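Local coordinates for arginase (PDB 6VST) that hydrolyses L-arginine to urea and L-ornithine with two manganese ions per subunit, and also converts agmatine to putrescine and urea, at the interface of chains A and B and the interface of chains A and C. Residues are numbered along the deposited sequence; one frame, centred on the assembly and turned at random. Chains: chain A/B/C, Arginase.

Contact 1: the interface of chains A and B. Residues chain A 242-243; chain B 102-103, 292, 299.
A:Met242 meets B:Arg292 where the 3-10 turn 242-244 of one subunit of this hexameric, arginase-family enzyme rests on helix 291-300 of the next. The tight part is a methylene lying on a guanidinium: CB of A:Met242 sits over the centre of the B:Arg292 group, 3.4 Å from its CZ. That flat group is held from within chain B. Its NH1 and NH2 grip the carboxylate of B:Glu102 end-on, and both carboxylate oxygens use their syn lone pairs; the bond from NH1 of B:Arg292 to OE1 of B:Glu102 measures 2.8 Å and is nearly straight (170° at the hydrogen). OE1 of B:Glu102 also accepts from NE2 of B:Gln299, which comes from above the carboxylate plane at 3.2 Å. This pairing fixes the rotation of the guanidinium and so presents a face to the methionine.

Toward A:Arg243 the contact is looser. A water lies 3.0 Å from the backbone N of A:Arg243 and 2.9 Å from OE1 of B:Glu102, bridging the chains. The arginine, its CG between the backbone N and the carbonyl carbon (chi1 64°), runs out extended to B:Glu103. There NH1 of A:Arg243 makes a weak, bent hydrogen bond and salt bridge of 3.3 Å to OE2 of B:Glu103, with guanidinium and carboxylate planes 86° apart.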
loop_
_atom_site.group_PDB
_atom_site.type_symbol
_atom_site.label_atom_id
_atom_site.label_comp_id
_atom_site.label_asym_id
_atom_site.label_seq_id
_atom_site.Cartn_x
_atom_site.Cartn_y
_atom_site.Cartn_z
ATOM N N MET A 242 -1.232 -9.179 -29.525
ATOM C CA MET A 242 -2.498 -9.285 -28.802
ATOM C C MET A 242 -3.678 -8.884 -29.677
ATOM O O MET A 242 -4.746 -9.492 -29.590
ATOM C CB MET A 242 -2.474 -8.429 -27.541
ATOM C CG MET A 242 -1.597 -8.960 -26.428
ATOM S SD MET A 242 -2.086 -10.601 -25.844
ATOM C CE MET A 242 -3.788 -10.241 -25.316
ATOM N N ARG A 243 -3.492 -7.896 -30.560
ATOM C CA ARG A 243 -4.609 -7.451 -31.379
ATOM C C ARG A 243 -5.134 -8.518 -32.336
ATOM O O ARG A 243 -6.227 -8.341 -32.871
ATOM C CB ARG A 243 -4.230 -6.199 -32.171
ATOM C CG ARG A 243 -3.115 -6.393 -33.193
ATOM C CD ARG A 243 -2.704 -5.032 -33.735
ATOM N NE ARG A 243 -1.441 -5.098 -34.442
ATOM C CZ ARG A 243 -1.276 -4.695 -35.690
ATOM N NH1 ARG A 243 -2.306 -4.167 -36.348
ATOM N NH2 ARG A 243 -0.078 -4.804 -36.264
ATOM N N GLU B 102 0.486 0.560 -30.588
ATOM C CA GLU B 102 0.351 -0.870 -30.884
ATOM C C GLU B 102 0.356 -1.140 -32.380
ATOM O O GLU B 102 0.872 -2.173 -32.825
ATOM C CB GLU B 102 -0.926 -1.454 -30.271
ATOM C CG GLU B 102 -0.899 -1.600 -28.733
ATOM C CD GLU B 102 -1.745 -2.773 -28.220
ATOM O OE1 GLU B 102 -2.530 -3.340 -29.015
ATOM O OE2 GLU B 102 -1.613 -3.144 -27.029
ATOM N N GLU B 103 -0.247 -0.247 -33.168
ATOM C CA GLU B 103 -0.338 -0.443 -34.605
ATOM C C GLU B 103 0.726 0.339 -35.373
ATOM O O GLU B 103 0.642 0.436 -36.598
ATOM C CB GLU B 103 -1.747 -0.100 -35.088
ATOM C CG GLU B 103 -2.786 -0.986 -34.398
ATOM C CD GLU B 103 -4.164 -0.980 -35.054
ATOM O OE1 GLU B 103 -4.780 0.104 -35.174
ATOM O OE2 GLU B 103 -4.641 -2.081 -35.428
ATOM N N ARG B 292 -8.097 -4.828 -23.273
ATOM C CA ARG B 292 -8.160 -5.264 -24.661
ATOM C C ARG B 292 -9.559 -5.074 -25.256
ATOM O O ARG B 292 -9.676 -4.866 -26.468
ATOM C CB ARG B 292 -7.670 -6.719 -24.730
ATOM C CG ARG B 292 -7.590 -7.392 -26.107
ATOM C CD ARG B 292 -6.506 -6.839 -27.037
ATOM N NE ARG B 292 -5.286 -6.430 -26.343
ATOM C CZ ARG B 292 -4.358 -5.640 -26.881
ATOM N NH1 ARG B 292 -4.513 -5.180 -28.132
ATOM N NH2 ARG B 292 -3.284 -5.295 -26.171
ATOM N N GLN B 299 -9.455 0.438 -31.850
ATOM C CA GLN B 299 -8.553 0.244 -32.986
ATOM C C GLN B 299 -9.304 -0.069 -34.269
ATOM O O GLN B 299 -8.794 0.212 -35.357
ATOM C CB GLN B 299 -7.533 -0.869 -32.712
ATOM C CG GLN B 299 -6.514 -0.520 -31.619
ATOM C CD GLN B 299 -5.627 -1.707 -31.225
ATOM O OE1 GLN B 299 -5.930 -2.855 -31.556
ATOM N NE2 GLN B 299 -4.519 -1.425 -30.536
HETATM O O HOH W 1 -1.397 -5.820 -30.040
#

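Contact 2: the interface of chains A and C. Residues chain A 35, 38-39, 120, 123, 127; chain C 42, 45-46, 49, 116.
C:Phe42 and A:Val35 face each other from two regularly helical stretches, 25-57 of chain C and 26-57 of chain A, with A:Cys127 in a loop beyond helix 121-125. The carbonyl oxygen of A:Val35 lies at the edge of the C:Phe42 ring, in plane, 3.6 Å from CE1. CG of C:Phe42 stands anti to the backbone N (chi1 -170°), and the ring reaches between helix 26-57 and the segment 120-123 of chain A. CB of A:Ala38 lies at the same rim, in plane, and CB of A:Ala39 is 3.7 Å from CE1 of C:Phe42. The far tip, CZ of C:Phe42, meets CB of A:Glu123 at 3.7 Å and CG of A:Pro120. One ring face is covered within chain C by CG of C:Arg46.

C:Arg46, bent at chi2 and chi3, turns its guanidinium beneath A:Glu123, whose CB lies over one face toward the rim. NE of C:Arg46 donates to the backbone O of C:Val116 at 2.7 Å, which helps fix the plane, while SG of A:Cys127 stands at the edge, 3.2 Å from NH1 of C:Arg46. An alanine in place of C:Arg46 would probably leave the C:Val116 carbonyl without this donor and open a gap beneath A:Glu123. The same SG of A:Cys127 lies over the centre of the C:Phe49 ring, 4.1 Å above its plane. The patch thus lies where the N-terminal helices of the two subunits pass each other, flanked in chain A by helix 121-125.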
loop_
_atom_site.group_PDB
_atom_site.type_symbol
_atom_site.label_atom_id
_atom_site.label_comp_id
_atom_site.label_asym_id
_atom_site.label_seq_id
_atom_site.Cartn_x
_atom_site.Cartn_y
_atom_site.Cartn_z
ATOM N N VAL A 35 37.404 -17.556 -7.626
ATOM C CA VAL A 35 36.036 -17.340 -7.148
ATOM C C VAL A 35 35.043 -18.020 -8.077
ATOM O O VAL A 35 34.130 -18.725 -7.629
ATOM C CB VAL A 35 35.737 -15.834 -6.999
ATOM C CG1 VAL A 35 34.267 -15.605 -6.716
ATOM C CG2 VAL A 35 36.581 -15.222 -5.880
ATOM N N ALA A 38 35.081 -21.817 -7.791
ATOM C CA ALA A 38 34.404 -22.232 -6.562
ATOM C C ALA A 38 32.886 -22.138 -6.702
ATOM O O ALA A 38 32.161 -23.027 -6.243
ATOM C CB ALA A 38 34.880 -21.390 -5.378
ATOM N N ALA A 39 32.385 -21.073 -7.339
ATOM C CA ALA A 39 30.947 -20.968 -7.569
ATOM C C ALA A 39 30.450 -22.095 -8.468
ATOM O O ALA A 39 29.405 -22.700 -8.199
ATOM C CB ALA A 39 30.600 -19.604 -8.177
ATOM N N PRO A 120 25.827 -17.441 -8.048
ATOM C CA PRO A 120 26.032 -16.234 -7.208
ATOM C C PRO A 120 26.498 -15.030 -8.028
ATOM O O PRO A 120 27.664 -14.622 -8.041
ATOM C CB PRO A 120 27.072 -16.706 -6.191
ATOM C CG PRO A 120 27.840 -17.751 -6.921
ATOM C CD PRO A 120 26.882 -18.450 -7.842
ATOM N N GLU A 123 28.209 -11.936 -6.041
ATOM C CA GLU A 123 29.585 -12.120 -5.595
ATOM C C GLU A 123 30.550 -12.132 -6.778
ATOM O O GLU A 123 31.655 -11.593 -6.683
ATOM C CB GLU A 123 29.712 -13.408 -4.764
ATOM C CG GLU A 123 28.988 -13.372 -3.383
ATOM C CD GLU A 123 27.452 -13.456 -3.469
ATOM O OE1 GLU A 123 26.933 -13.875 -4.530
ATOM O OE2 GLU A 123 26.762 -13.097 -2.474
ATOM N N CYS A 127 33.663 -9.153 -7.903
ATOM C CA CYS A 127 35.076 -9.430 -8.151
ATOM C C CYS A 127 35.629 -8.642 -9.328
ATOM O O CYS A 127 36.800 -8.822 -9.679
ATOM C CB CYS A 127 35.303 -10.928 -8.400
ATOM S SG CYS A 127 35.055 -11.969 -6.953
ATOM N N PHE C 42 33.703 -21.596 -1.148
ATOM C CA PHE C 42 33.332 -20.328 -1.767
ATOM C C PHE C 42 33.605 -19.156 -0.827
ATOM O O PHE C 42 34.211 -18.153 -1.222
ATOM C CB PHE C 42 31.867 -20.343 -2.190
ATOM C CG PHE C 42 31.491 -19.169 -3.032
ATOM C CD1 PHE C 42 32.036 -19.013 -4.302
ATOM C CD2 PHE C 42 30.632 -18.203 -2.550
ATOM C CE1 PHE C 42 31.713 -17.924 -5.083
ATOM C CE2 PHE C 42 30.292 -17.104 -3.328
ATOM C CZ PHE C 42 30.833 -16.962 -4.597
ATOM N N GLU C 45 37.419 -18.553 -0.529
ATOM C CA GLU C 45 38.047 -17.861 -1.654
ATOM C C GLU C 45 37.640 -16.393 -1.694
ATOM O O GLU C 45 38.473 -15.523 -1.986
ATOM C CB GLU C 45 37.711 -18.549 -2.986
ATOM C CG GLU C 45 38.178 -20.005 -3.129
ATOM C CD GLU C 45 39.682 -20.164 -3.240
ATOM O OE1 GLU C 45 40.404 -19.140 -3.190
ATOM O OE2 GLU C 45 40.144 -21.322 -3.390
ATOM N N ARG C 46 36.373 -16.096 -1.393
ATOM C CA ARG C 46 35.930 -14.706 -1.332
ATOM C C ARG C 46 36.666 -13.949 -0.233
ATOM O O ARG C 46 37.159 -12.835 -0.453
ATOM C CB ARG C 46 34.415 -14.645 -1.115
ATOM C CG ARG C 46 33.603 -14.997 -2.361
ATOM C CD ARG C 46 33.546 -13.829 -3.328
ATOM N NE ARG C 46 32.776 -12.728 -2.751
ATOM C CZ ARG C 46 32.769 -11.485 -3.220
ATOM N NH1 ARG C 46 33.496 -11.172 -4.279
ATOM N NH2 ARG C 46 32.033 -10.555 -2.624
ATOM N N PHE C 49 40.178 -13.347 -1.400
ATOM C CA PHE C 49 40.162 -12.256 -2.372
ATOM C C PHE C 49 40.157 -10.901 -1.673
ATOM O O PHE C 49 41.008 -10.043 -1.935
ATOM C CB PHE C 49 38.927 -12.415 -3.267
ATOM C CG PHE C 49 38.867 -11.470 -4.433
ATOM C CD1 PHE C 49 38.451 -10.162 -4.269
ATOM C CD2 PHE C 49 39.175 -11.910 -5.712
ATOM C CE1 PHE C 49 38.377 -9.293 -5.354
ATOM C CE2 PHE C 49 39.103 -11.044 -6.801
ATOM C CZ PHE C 49 38.699 -9.733 -6.617
ATOM N N VAL C 116 31.690 -10.145 1.540
ATOM C CA VAL C 116 32.239 -11.496 1.433
ATOM C C VAL C 116 31.283 -12.426 0.691
ATOM O O VAL C 116 31.655 -13.051 -0.299
ATOM C CB VAL C 116 32.603 -12.054 2.827
ATOM C CG1 VAL C 116 32.971 -13.514 2.719
ATOM C CG2 VAL C 116 33.751 -11.281 3.419
#

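Contact 3: the interface of chains A and C. Residues chain A 49, 52-53, 56; chain C 23, 27-28.
The C-terminal part of the long helix 26-57 of chain A receives the start of the equivalent helix of chain C, in an apolar patch of the pairing between N-terminal helices. C:Leu27 is its main plug, hiding 92 Å² of its surface. Its two methyl groups divide the work: CD2 lies at the edge of the A:Phe49 ring, in plane and 3.5 Å from CE1, and CD1 reaches the next turn, 3.9 Å from CB of A:Glu52 and also close to that residue's backbone O. The leucine side chain stands roughly perpendicular to that of the phenylalanine, whereas it runs alongside A:Glu52 with the two chains pointing opposite ways. With CG of A:Phe49 anti to the backbone N (chi1 170°), the ring tip extends to C:Leu28, and CZ of A:Phe49 meets CD2 of that leucine at 3.7 Å.

Farther along, CD1 of A:Leu53 approaches CG2 of C:Val23, but the valine is poorly ordered and this end is less certain. OG of A:Ser56 turns back to the backbone O of A:Leu53 in a 2.9 Å hydrogen bond, and packs against CD1 of C:Leu27 at 3.9 Å. Through such side-chain packing, with its twin across the two-fold, the contact helps join paired subunits of the homohexamer.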
loop_
_atom_site.group_PDB
_atom_site.type_symbol
_atom_site.label_atom_id
_atom_site.label_comp_id
_atom_site.label_asym_id
_atom_site.label_seq_id
_atom_site.Cartn_x
_atom_site.Cartn_y
_atom_site.Cartn_z
ATOM N N PHE A 49 24.385 -34.159 -6.752
ATOM C CA PHE A 49 23.414 -34.674 -5.787
ATOM C C PHE A 49 22.071 -34.982 -6.447
ATOM O O PHE A 49 21.600 -36.121 -6.419
ATOM C CB PHE A 49 23.243 -33.661 -4.651
ATOM C CG PHE A 49 22.106 -33.966 -3.714
ATOM C CD1 PHE A 49 21.793 -35.273 -3.360
ATOM C CD2 PHE A 49 21.370 -32.938 -3.155
ATOM C CE1 PHE A 49 20.752 -35.536 -2.489
ATOM C CE2 PHE A 49 20.334 -33.201 -2.280
ATOM C CZ PHE A 49 20.027 -34.501 -1.951
ATOM N N GLU A 52 22.191 -37.822 -9.034
ATOM C CA GLU A 52 22.277 -39.136 -8.396
ATOM C C GLU A 52 20.939 -39.549 -7.789
ATOM O O GLU A 52 20.558 -40.726 -7.844
ATOM C CB GLU A 52 23.363 -39.140 -7.317
ATOM C CG GLU A 52 24.776 -39.390 -7.814
ATOM C CD GLU A 52 25.815 -39.285 -6.705
ATOM O OE1 GLU A 52 25.679 -40.003 -5.691
ATOM O OE2 GLU A 52 26.763 -38.478 -6.842
ATOM N N LEU A 53 20.214 -38.594 -7.195
ATOM C CA LEU A 53 18.947 -38.917 -6.547
ATOM C C LEU A 53 17.937 -39.448 -7.555
ATOM O O LEU A 53 17.307 -40.485 -7.327
ATOM C CB LEU A 53 18.397 -37.686 -5.823
ATOM C CG LEU A 53 16.997 -37.728 -5.198
ATOM C CD1 LEU A 53 16.874 -38.842 -4.158
ATOM C CD2 LEU A 53 16.703 -36.379 -4.573
ATOM N N SER A 56 18.774 -42.965 -8.800
ATOM C CA SER A 56 18.550 -44.047 -7.845
ATOM C C SER A 56 17.067 -44.318 -7.628
ATOM O O SER A 56 16.695 -45.443 -7.301
ATOM C CB SER A 56 19.217 -43.736 -6.511
ATOM O OG SER A 56 18.559 -42.650 -5.888
ATOM N N VAL C 23 14.975 -42.573 1.002
ATOM C CA VAL C 23 16.044 -42.034 0.161
ATOM C C VAL C 23 17.393 -42.408 0.775
ATOM O O VAL C 23 17.659 -42.101 1.943
ATOM C CB VAL C 23 15.907 -40.511 0.001
ATOM C CG1 VAL C 23 15.444 -39.872 1.310
ATOM C CG2 VAL C 23 17.220 -39.902 -0.467
ATOM N N LEU C 27 23.745 -41.685 0.025
ATOM C CA LEU C 27 23.674 -40.638 -0.990
ATOM C C LEU C 27 23.485 -39.266 -0.352
ATOM O O LEU C 27 24.179 -38.309 -0.705
ATOM C CB LEU C 27 22.550 -40.955 -1.972
ATOM C CG LEU C 27 22.397 -40.121 -3.236
ATOM C CD1 LEU C 27 21.720 -40.981 -4.273
ATOM C CD2 LEU C 27 21.563 -38.899 -2.978
ATOM N N LEU C 28 22.565 -39.153 0.605
ATOM C CA LEU C 28 22.332 -37.867 1.260
ATOM C C LEU C 28 23.579 -37.377 1.982
ATOM O O LEU C 28 23.954 -36.205 1.867
ATOM C CB LEU C 28 21.177 -37.972 2.250
ATOM C CG LEU C 28 19.749 -37.635 1.846
ATOM C CD1 LEU C 28 18.855 -37.761 3.080
ATOM C CD2 LEU C 28 19.652 -36.253 1.250
#

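Contact 4: the interface of chains A and C. Residues chain A 86, 89, 115, 117-118; chain C 83, 122-123.
A:Pro86 and C:Phe83 form the apolar centre, with CB of the proline at the edge of the ring, in plane, and 3.6 Å from CE1 of the phenylalanine. Beside them a water bridges the chains, 2.7 Å from the backbone O of A:Pro86 and 3.0 Å from OE2 of C:Glu122. Next comes a charged cluster around A:Arg89, on the same helix 84-92 as the proline. The guanidinium of A:Arg89 takes C:Glu122 side-on: its NE donates to OE2 and its NH2 to OE1 of the glutamate, each at 2.9 Å. Both oxygens lie in the guanidinium plane, yet the donors approach from above the carboxylate, and the two planes stand 53° apart. C:Glu122 reaches the arginine as an extended chain, its CG anti to the backbone N (chi1 -178°).

Within chain A, A:Asp118 holds the end of the same guanidinium, NH1 of A:Arg89 to OD1 at 2.8 Å and NH2 to OD2 at 3.0 Å, so that NH2 serves both acids and the group's rotation is restrained. A methionine in place of A:Arg89 would probably leave the carboxylates of A:Asp118 and C:Glu122 without their shared positive mate. At the outer rim C:Glu123, bent at chi2, places OE2 3.4 Å from the backbone N of A:Asp118, a weak hydrogen bond.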
loop_
_atom_site.group_PDB
_atom_site.type_symbol
_atom_site.label_atom_id
_atom_site.label_comp_id
_atom_site.label_asym_id
_atom_site.label_seq_id
_atom_site.Cartn_x
_atom_site.Cartn_y
_atom_site.Cartn_z
ATOM N N PRO A 86 14.568 -16.834 -5.152
ATOM C CA PRO A 86 14.164 -17.413 -3.857
ATOM C C PRO A 86 12.698 -17.164 -3.517
ATOM O O PRO A 86 12.080 -17.995 -2.836
ATOM C CB PRO A 86 15.090 -16.725 -2.840
ATOM C CG PRO A 86 16.109 -15.982 -3.641
ATOM C CD PRO A 86 15.496 -15.702 -4.961
ATOM N N ARG A 89 10.730 -19.837 -5.489
ATOM C CA ARG A 89 10.845 -21.166 -4.888
ATOM C C ARG A 89 9.992 -21.261 -3.636
ATOM O O ARG A 89 9.288 -22.256 -3.436
ATOM C CB ARG A 89 12.310 -21.512 -4.575
ATOM C CG ARG A 89 13.153 -21.815 -5.814
ATOM C CD ARG A 89 14.499 -22.400 -5.434
ATOM N NE ARG A 89 15.235 -21.461 -4.592
ATOM C CZ ARG A 89 16.047 -20.521 -5.059
ATOM N NH1 ARG A 89 16.232 -20.400 -6.356
ATOM N NH2 ARG A 89 16.669 -19.698 -4.228
ATOM N N ASN A 115 15.175 -28.453 -6.876
ATOM C CA ASN A 115 15.998 -27.251 -6.866
ATOM C C ASN A 115 17.474 -27.603 -6.983
ATOM O O ASN A 115 17.968 -28.456 -6.239
ATOM C CB ASN A 115 15.792 -26.454 -5.581
ATOM C CG ASN A 115 16.525 -25.120 -5.617
ATOM O OD1 ASN A 115 16.637 -24.501 -6.678
ATOM N ND2 ASN A 115 17.045 -24.678 -4.467
ATOM N N GLY A 117 20.008 -24.709 -7.358
ATOM C CA GLY A 117 20.524 -23.599 -6.579
ATOM C C GLY A 117 20.637 -22.357 -7.449
ATOM O O GLY A 117 20.164 -22.335 -8.581
ATOM N N ASP A 118 21.286 -21.328 -6.898
ATOM C CA ASP A 118 21.433 -20.030 -7.554
ATOM C C ASP A 118 22.881 -19.777 -7.970
ATOM O O ASP A 118 23.806 -19.983 -7.177
ATOM C CB ASP A 118 20.979 -18.882 -6.635
ATOM C CG ASP A 118 19.464 -18.858 -6.395
ATOM O OD1 ASP A 118 18.714 -19.458 -7.192
ATOM O OD2 ASP A 118 19.028 -18.234 -5.399
ATOM N N PHE C 83 15.197 -13.340 3.406
ATOM C CA PHE C 83 15.438 -12.648 2.147
ATOM C C PHE C 83 16.185 -11.324 2.322
ATOM O O PHE C 83 16.432 -10.629 1.328
ATOM C CB PHE C 83 14.095 -12.402 1.434
ATOM C CG PHE C 83 13.317 -13.655 1.150
ATOM C CD1 PHE C 83 13.766 -14.572 0.223
ATOM C CD2 PHE C 83 12.119 -13.912 1.803
ATOM C CE1 PHE C 83 13.034 -15.734 -0.044
ATOM C CE2 PHE C 83 11.386 -15.069 1.544
ATOM C CZ PHE C 83 11.844 -15.978 0.617
ATOM N N GLU C 122 19.614 -22.168 2.143
ATOM C CA GLU C 122 18.545 -22.922 1.489
ATOM C C GLU C 122 19.082 -24.184 0.828
ATOM O O GLU C 122 18.491 -25.264 0.957
ATOM C CB GLU C 122 17.826 -22.031 0.463
ATOM C CG GLU C 122 16.644 -22.700 -0.253
ATOM C CD GLU C 122 15.880 -21.766 -1.236
ATOM O OE1 GLU C 122 16.316 -20.614 -1.486
ATOM O OE2 GLU C 122 14.832 -22.203 -1.771
ATOM N N GLU C 123 20.206 -24.068 0.117
ATOM C CA GLU C 123 20.761 -25.221 -0.577
ATOM C C GLU C 123 21.311 -26.252 0.396
ATOM O O GLU C 123 21.217 -27.453 0.127
ATOM C CB GLU C 123 21.846 -24.783 -1.560
ATOM C CG GLU C 123 21.316 -24.025 -2.769
ATOM C CD GLU C 123 21.315 -22.515 -2.568
ATOM O OE1 GLU C 123 21.096 -22.062 -1.419
ATOM O OE2 GLU C 123 21.557 -21.785 -3.564
HETATM O O HOH W 2 13.086 -19.804 -1.129
#

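Contacts 2, 3 and 4 belong to one two-fold interface between chains A and C; their C-alpha centres lie about 17 Å (2 to 4), 19 Å (3 to 4) and 27 Å (2 to 3) apart, and each has a twin with the chains exchanged. Helices 26-57 of A and 25-57 of C serve both contact 2 and contact 3, while helix 121-125 lends its chain A copy to contact 2 and its chain C copy to contact 4. The C-alpha centre of contact 1 lies about 39 to 51 Å from those of the others; it joins chain A to chain B in a different, not exactly two-fold interface. Together, these two interfaces link subunits into the homohexamer.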